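Histidine-containing Phosphotransfer Protein type 1, MtHPt1 (Medicago truncatula, PDB 3US6) probably relays phosphoryl groups from cytokinin sensor histidine kinases to response regulators through a phosphorelay. Local coordinates at residues Asp12-Met17 against Gly21-Gln26; Lys72-His77 against Asn102-Gln107. One frame throughout, in Å; residues are numbered along the deposited sequence.

Overall arrangement
The chain is all helical, and the two contacts lie on opposite sides of its centre. Their centres are 29 Å apart, and their nearest atoms are about 17 Å apart. They share no helix. Interaction 1 is local: it closes the turn between helix 3-19 and helix 25-32. Interaction 2 joins helices 71-88 and 91-106, which are hairpin partners in the Hpt domain. Both contacts are largely buried, but interaction 2 is farther from the chain's centre. Their chemistry differs. Residues 12-17 and 21-26 are tied by backbone hydrogen bonds backed by apolar contacts. Residues 72-77 and 102-107 share no hydrogen bond and meet mainly through one cysteine.

Interaction 1 of 2, residues Asp12-Met17 against Gly21-Gln26; sequences DYIKSM and GFLDGQ
Met17 O takes the polar load of this contact. Leu23 N donates to Met17 O at 3.3 Å, with an N-H...O angle of 158°. The NH comes from well above the carbonyl plane, 58° out of it. A second, weak bond runs from Phe22 N to Met17 O; it is shorter at 2.9 Å but strongly bent. Gly21, with positive phi, is the first non-helical residue of the Schellman motif that closes helix 3-19. Asp24 N-caps helix 25-32, and its OD1 accepts from Gln26 N at 2.8 Å. This cap lies within 21-26 and does not cross the contact.

The apolar packing lies beside these bonds. The bend at chi3 (72°) swings the methyl of Met17 onto Leu23, where CE meets CD1 at 3.6 Å. Met17 CB lies 4.0 Å from Leu23 CD1, and Ile14 CG1 is looser, 4.3 Å from the same atom. Lys129 of helix 109-142 packs on both Met17 and Phe22.

One carbonyl thus gathers the NH groups that follow the helix end, while Met17 and Leu23 cover that polar turn with hydrocarbon beside it.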
loop_
_atom_site.group_PDB
_atom_site.type_symbol
_atom_site.label_atom_id
_atom_site.label_comp_id
_atom_site.label_asym_id
_atom_site.label_seq_id
_atom_site.Cartn_x
_atom_site.Cartn_y
_atom_site.Cartn_z
ATOM N N ASP A 12 -13.738 -4.438 -12.593
ATOM C CA ASP A 12 -13.436 -5.784 -12.156
ATOM C C ASP A 12 -12.101 -5.825 -11.370
ATOM O O ASP A 12 -11.996 -6.557 -10.355
ATOM C CB ASP A 12 -13.400 -6.779 -13.328
ATOM C CG ASP A 12 -14.766 -6.971 -13.975
ATOM O OD1 ASP A 12 -15.794 -6.635 -13.339
ATOM O OD2 ASP A 12 -14.776 -7.460 -15.140
ATOM N N TYR A 13 -11.060 -5.153 -11.853
ATOM C CA TYR A 13 -9.755 -5.187 -11.198
ATOM C C TYR A 13 -9.801 -4.550 -9.822
ATOM O O TYR A 13 -9.340 -5.128 -8.820
ATOM C CB TYR A 13 -8.707 -4.557 -12.107
ATOM C CG TYR A 13 -7.273 -4.885 -11.697
ATOM C CD1 TYR A 13 -6.764 -6.162 -11.907
ATOM C CD2 TYR A 13 -6.464 -3.971 -11.063
ATOM C CE1 TYR A 13 -5.477 -6.491 -11.523
ATOM C CE2 TYR A 13 -5.169 -4.283 -10.706
ATOM C CZ TYR A 13 -4.705 -5.547 -10.933
ATOM O OH TYR A 13 -3.396 -5.788 -10.543
ATOM N N ILE A 14 -10.375 -3.356 -9.725
ATOM C CA ILE A 14 -10.393 -2.675 -8.450
ATOM C C ILE A 14 -11.330 -3.450 -7.511
ATOM O O ILE A 14 -11.035 -3.526 -6.290
ATOM C CB ILE A 14 -10.783 -1.192 -8.543
ATOM C CG1 ILE A 14 -10.259 -0.477 -7.282
ATOM C CG2 ILE A 14 -12.258 -0.950 -8.821
ATOM C CD1 ILE A 14 -10.438 1.030 -7.295
ATOM N N LYS A 15 -12.413 -4.028 -7.992
ATOM C CA LYS A 15 -13.246 -4.808 -7.115
ATOM C C LYS A 15 -12.492 -5.984 -6.524
ATOM O O LYS A 15 -12.708 -6.327 -5.404
ATOM C CB LYS A 15 -14.498 -5.270 -7.848
ATOM C CG LYS A 15 -15.397 -6.124 -7.047
ATOM C CD LYS A 15 -16.875 -5.948 -7.439
ATOM C CE LYS A 15 -17.078 -5.662 -8.882
ATOM N NZ LYS A 15 -18.313 -6.373 -9.386
ATOM N N SER A 16 -11.620 -6.605 -7.299
ATOM C CA SER A 16 -10.814 -7.704 -6.748
ATOM C C SER A 16 -9.915 -7.182 -5.658
ATOM O O SER A 16 -9.731 -7.833 -4.650
ATOM C CB SER A 16 -9.998 -8.384 -7.855
ATOM O OG SER A 16 -8.875 -7.640 -8.355
ATOM N N MET A 17 -9.397 -5.989 -5.846
ATOM C CA MET A 17 -8.485 -5.419 -4.831
ATOM C C MET A 17 -9.221 -5.193 -3.540
ATOM O O MET A 17 -8.684 -5.427 -2.469
ATOM C CB MET A 17 -7.833 -4.135 -5.354
ATOM C CG MET A 17 -6.848 -4.381 -6.484
ATOM S SD MET A 17 -6.043 -2.902 -7.098
ATOM C CE MET A 17 -4.964 -2.576 -5.727
ATOM N N GLY A 21 -8.863 -7.534 0.042
ATOM C CA GLY A 21 -8.319 -6.808 1.165
ATOM C C GLY A 21 -7.131 -5.951 0.866
ATOM O O GLY A 21 -6.603 -5.397 1.811
ATOM N N PHE A 22 -6.727 -5.822 -0.396
ATOM C CA PHE A 22 -5.601 -5.009 -0.724
ATOM C C PHE A 22 -5.859 -3.519 -0.524
ATOM O O PHE A 22 -4.948 -2.774 -0.163
ATOM C CB PHE A 22 -5.106 -5.251 -2.116
ATOM C CG PHE A 22 -4.506 -6.627 -2.262
ATOM C CD1 PHE A 22 -3.244 -6.901 -1.752
ATOM C CD2 PHE A 22 -5.210 -7.657 -2.839
ATOM C CE1 PHE A 22 -2.715 -8.216 -1.816
ATOM C CE2 PHE A 22 -4.683 -8.948 -2.963
ATOM C CZ PHE A 22 -3.427 -9.220 -2.388
ATOM N N LEU A 23 -7.121 -3.086 -0.767
ATOM C CA LEU A 23 -7.563 -1.709 -0.573
ATOM C C LEU A 23 -8.808 -1.719 0.300
ATOM O O LEU A 23 -9.604 -2.672 0.264
ATOM C CB LEU A 23 -7.865 -1.027 -1.879
ATOM C CG LEU A 23 -6.741 -0.889 -2.845
ATOM C CD1 LEU A 23 -7.303 -0.343 -4.148
ATOM C CD2 LEU A 23 -5.640 -0.042 -2.311
ATOM N N ASP A 24 -8.958 -0.661 1.080
ATOM C CA ASP A 24 -10.132 -0.431 1.896
ATOM C C ASP A 24 -10.701 0.942 1.644
ATOM O O ASP A 24 -10.309 1.651 0.704
ATOM C CB ASP A 24 -9.865 -0.678 3.397
ATOM C CG ASP A 24 -9.005 0.378 4.032
ATOM O OD1 ASP A 24 -8.804 1.464 3.441
ATOM O OD2 ASP A 24 -8.543 0.166 5.172
ATOM N N GLY A 25 -11.678 1.325 2.450
ATOM C CA GLY A 25 -12.411 2.553 2.220
ATOM C C GLY A 25 -11.554 3.786 2.274
ATOM O O GLY A 25 -11.989 4.857 1.782
ATOM N N GLN A 26 -10.352 3.717 2.824
ATOM C CA GLN A 26 -9.556 4.920 2.844
ATOM C C GLN A 26 -9.050 5.206 1.415
ATOM O O GLN A 26 -8.799 6.404 1.065
ATOM C CB GLN A 26 -8.440 4.830 3.834
ATOM C CG GLN A 26 -7.477 5.915 3.703
ATOM C CD GLN A 26 -8.118 7.277 3.916
ATOM O OE1 GLN A 26 -7.644 8.325 3.374
ATOM N NE2 GLN A 26 -9.235 7.281 4.703
#

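Interaction 2 of 2, residues Lys72-His77 against Asn102-Gln107; sequences KKVDAH and NFCEEQ
Asp75 and Cys104 bring their two helices close, with CA atoms 6.2 Å apart and the segments running in roughly opposite directions. Their meeting point is the sulfur of Cys104. SG lies 3.7 Å from Asp75 CB and 3.8 Å from Asp75 N, so it rests against the backbone as well as the side chain. With chi1 at -151°, roughly trans to N, the sulfur points across to helix 71-88. Cys104 was modelled in two conformers, and these contacts belong to one of them. Val74 adds a looser apolar touch, its CG1 4.1 Å from Cys104 SG.

No hydrogen bond links the two segments. The carboxylate of Asp75 serves a different partner: OD1 forms a salt bridge with Arg101 NE, one residue before the second segment. This ties helix 71-88 to helix 91-106 right next to the sulfur contact. Glu105 OE2 is also near, 5.3 Å from Asp75 OD1. The two like charges do not touch, and the arginine probably offsets their repulsion.

Helix 91-106 ends just beyond the contact. Gln107 has positive phi and is the C-prime residue of a Schellman motif.

Phe71 packs on Cys104 and Gln107 at the start of helix 71-88. Val74 also reaches Leu60 and Ala63 of helix 41-64, while Phe103 touches Ala111 and Cys112 of helix 109-142. The contact therefore lies at one end of the Hpt four-helix bundle; one of its two helices, 71-88, also carries His79, the predicted phosphohistidine.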
loop_
_atom_site.group_PDB
_atom_site.type_symbol
_atom_site.label_atom_id
_atom_site.label_comp_id
_atom_site.label_asym_id
_atom_site.label_seq_id
_atom_site.Cartn_x
_atom_site.Cartn_y
_atom_site.Cartn_z
ATOM N N LYS A 72 12.735 -1.169 20.059
ATOM C CA LYS A 72 12.170 0.157 20.200
ATOM C C LYS A 72 12.214 0.918 18.872
ATOM O O LYS A 72 11.204 1.442 18.425
ATOM C CB LYS A 72 12.920 0.895 21.357
ATOM C CG LYS A 72 12.347 2.267 21.795
ATOM C CD LYS A 72 12.910 2.684 23.190
ATOM C CE LYS A 72 12.347 3.998 23.746
ATOM N NZ LYS A 72 10.884 3.937 24.056
ATOM N N LYS A 73 13.365 0.889 18.222
ATOM C CA LYS A 73 13.547 1.619 16.974
ATOM C C LYS A 73 12.723 0.973 15.844
ATOM O O LYS A 73 12.053 1.660 15.061
ATOM C CB LYS A 73 15.034 1.697 16.627
ATOM C CG LYS A 73 15.350 2.513 15.392
ATOM C CD LYS A 73 16.845 2.809 15.249
ATOM C CE LYS A 73 17.524 1.829 14.288
ATOM N NZ LYS A 73 16.800 1.623 12.966
ATOM N N VAL A 74 12.762 -0.357 15.803
ATOM C CA VAL A 74 11.990 -1.102 14.821
ATOM C C VAL A 74 10.519 -0.826 15.001
ATOM O O VAL A 74 9.797 -0.594 14.018
ATOM C CB VAL A 74 12.309 -2.615 14.885
ATOM C CG1 VAL A 74 11.226 -3.390 14.140
ATOM C CG2 VAL A 74 13.700 -2.821 14.350
ATOM N N ASP A 75 10.051 -0.829 16.228
ATOM C CA ASP A 75 8.639 -0.608 16.441
ATOM C C ASP A 75 8.240 0.786 15.987
ATOM O O ASP A 75 7.175 0.972 15.382
ATOM C CB ASP A 75 8.280 -0.726 17.909
ATOM C CG ASP A 75 6.810 -0.531 18.124
ATOM O OD1 ASP A 75 6.027 -1.369 17.626
ATOM O OD2 ASP A 75 6.464 0.489 18.716
ATOM N N ALA A 76 9.093 1.766 16.180
ATOM C CA ALA A 76 8.730 3.117 15.767
ATOM C C ALA A 76 8.648 3.205 14.223
ATOM O O ALA A 76 7.772 3.853 13.689
ATOM C CB ALA A 76 9.756 4.109 16.313
ATOM N N HIS A 77 9.560 2.544 13.523
ATOM C CA HIS A 77 9.529 2.590 12.053
ATOM C C HIS A 77 8.310 1.825 11.518
ATOM O O HIS A 77 7.653 2.300 10.595
ATOM C CB HIS A 77 10.802 2.049 11.459
ATOM C CG HIS A 77 11.996 2.901 11.743
ATOM N ND1 HIS A 77 13.284 2.511 11.436
ATOM C CD2 HIS A 77 12.104 4.105 12.349
ATOM C CE1 HIS A 77 14.130 3.448 11.821
ATOM N NE2 HIS A 77 13.441 4.427 12.379
ATOM N N ASN A 102 2.970 -6.428 17.322
ATOM C CA ASN A 102 2.779 -7.375 18.439
ATOM C C ASN A 102 4.055 -8.197 18.690
ATOM O O ASN A 102 4.416 -8.439 19.832
ATOM C CB ASN A 102 1.565 -8.257 18.169
ATOM C CG ASN A 102 0.252 -7.448 18.210
ATOM O OD1 ASN A 102 0.145 -6.466 18.959
ATOM N ND2 ASN A 102 -0.724 -7.844 17.400
ATOM N N PHE A 103 4.734 -8.648 17.639
ATOM C CA PHE A 103 5.917 -9.446 17.814
ATOM C C PHE A 103 7.093 -8.638 18.287
ATOM O O PHE A 103 7.951 -9.130 19.009
ATOM C CB PHE A 103 6.224 -10.240 16.548
ATOM C CG PHE A 103 5.187 -11.243 16.236
ATOM C CD1 PHE A 103 4.905 -12.259 17.101
ATOM C CD2 PHE A 103 4.523 -11.172 15.044
ATOM C CE1 PHE A 103 3.950 -13.178 16.801
ATOM C CE2 PHE A 103 3.587 -12.090 14.732
ATOM C CZ PHE A 103 3.302 -13.088 15.603
ATOM N N CYS A 104 7.098 -7.366 17.953
ATOM C CA CYS A 104 8.072 -6.463 18.503
ATOM C C CYS A 104 7.886 -6.287 20.003
ATOM O O CYS A 104 8.862 -6.229 20.735
ATOM C CB CYS A 104 7.948 -5.147 17.754
ATOM S SG CYS A 104 9.426 -4.285 17.697
ATOM N N GLU A 105 6.624 -6.185 20.446
ATOM C CA GLU A 105 6.376 -6.033 21.863
ATOM C C GLU A 105 6.800 -7.308 22.641
ATOM O O GLU A 105 7.278 -7.228 23.779
ATOM C CB GLU A 105 4.933 -5.708 22.107
ATOM C CG GLU A 105 4.689 -4.233 21.817
ATOM C CD GLU A 105 3.326 -3.773 22.232
ATOM O OE1 GLU A 105 2.793 -4.314 23.235
ATOM O OE2 GLU A 105 2.802 -2.869 21.537
ATOM N N GLU A 106 6.623 -8.467 22.011
ATOM C CA GLU A 106 6.986 -9.742 22.623
ATOM C C GLU A 106 8.491 -9.977 22.536
ATOM O O GLU A 106 9.040 -10.838 23.224
ATOM C CB GLU A 106 6.240 -10.891 21.943
ATOM C CG GLU A 106 4.745 -10.908 22.218
ATOM C CD GLU A 106 4.425 -10.925 23.699
ATOM O OE1 GLU A 106 4.791 -11.908 24.377
ATOM O OE2 GLU A 106 3.807 -9.954 24.186
ATOM N N GLN A 107 9.150 -9.199 21.685
ATOM C CA GLN A 107 10.601 -9.261 21.520
ATOM C C GLN A 107 11.083 -10.615 20.969
ATOM O O GLN A 107 12.080 -11.173 21.394
ATOM C CB GLN A 107 11.319 -8.802 22.775
ATOM C CG GLN A 107 10.884 -7.395 23.099
ATOM C CD GLN A 107 11.660 -6.826 24.274
ATOM O OE1 GLN A 107 12.547 -7.455 24.790
ATOM N NE2 GLN A 107 11.324 -5.616 24.675
#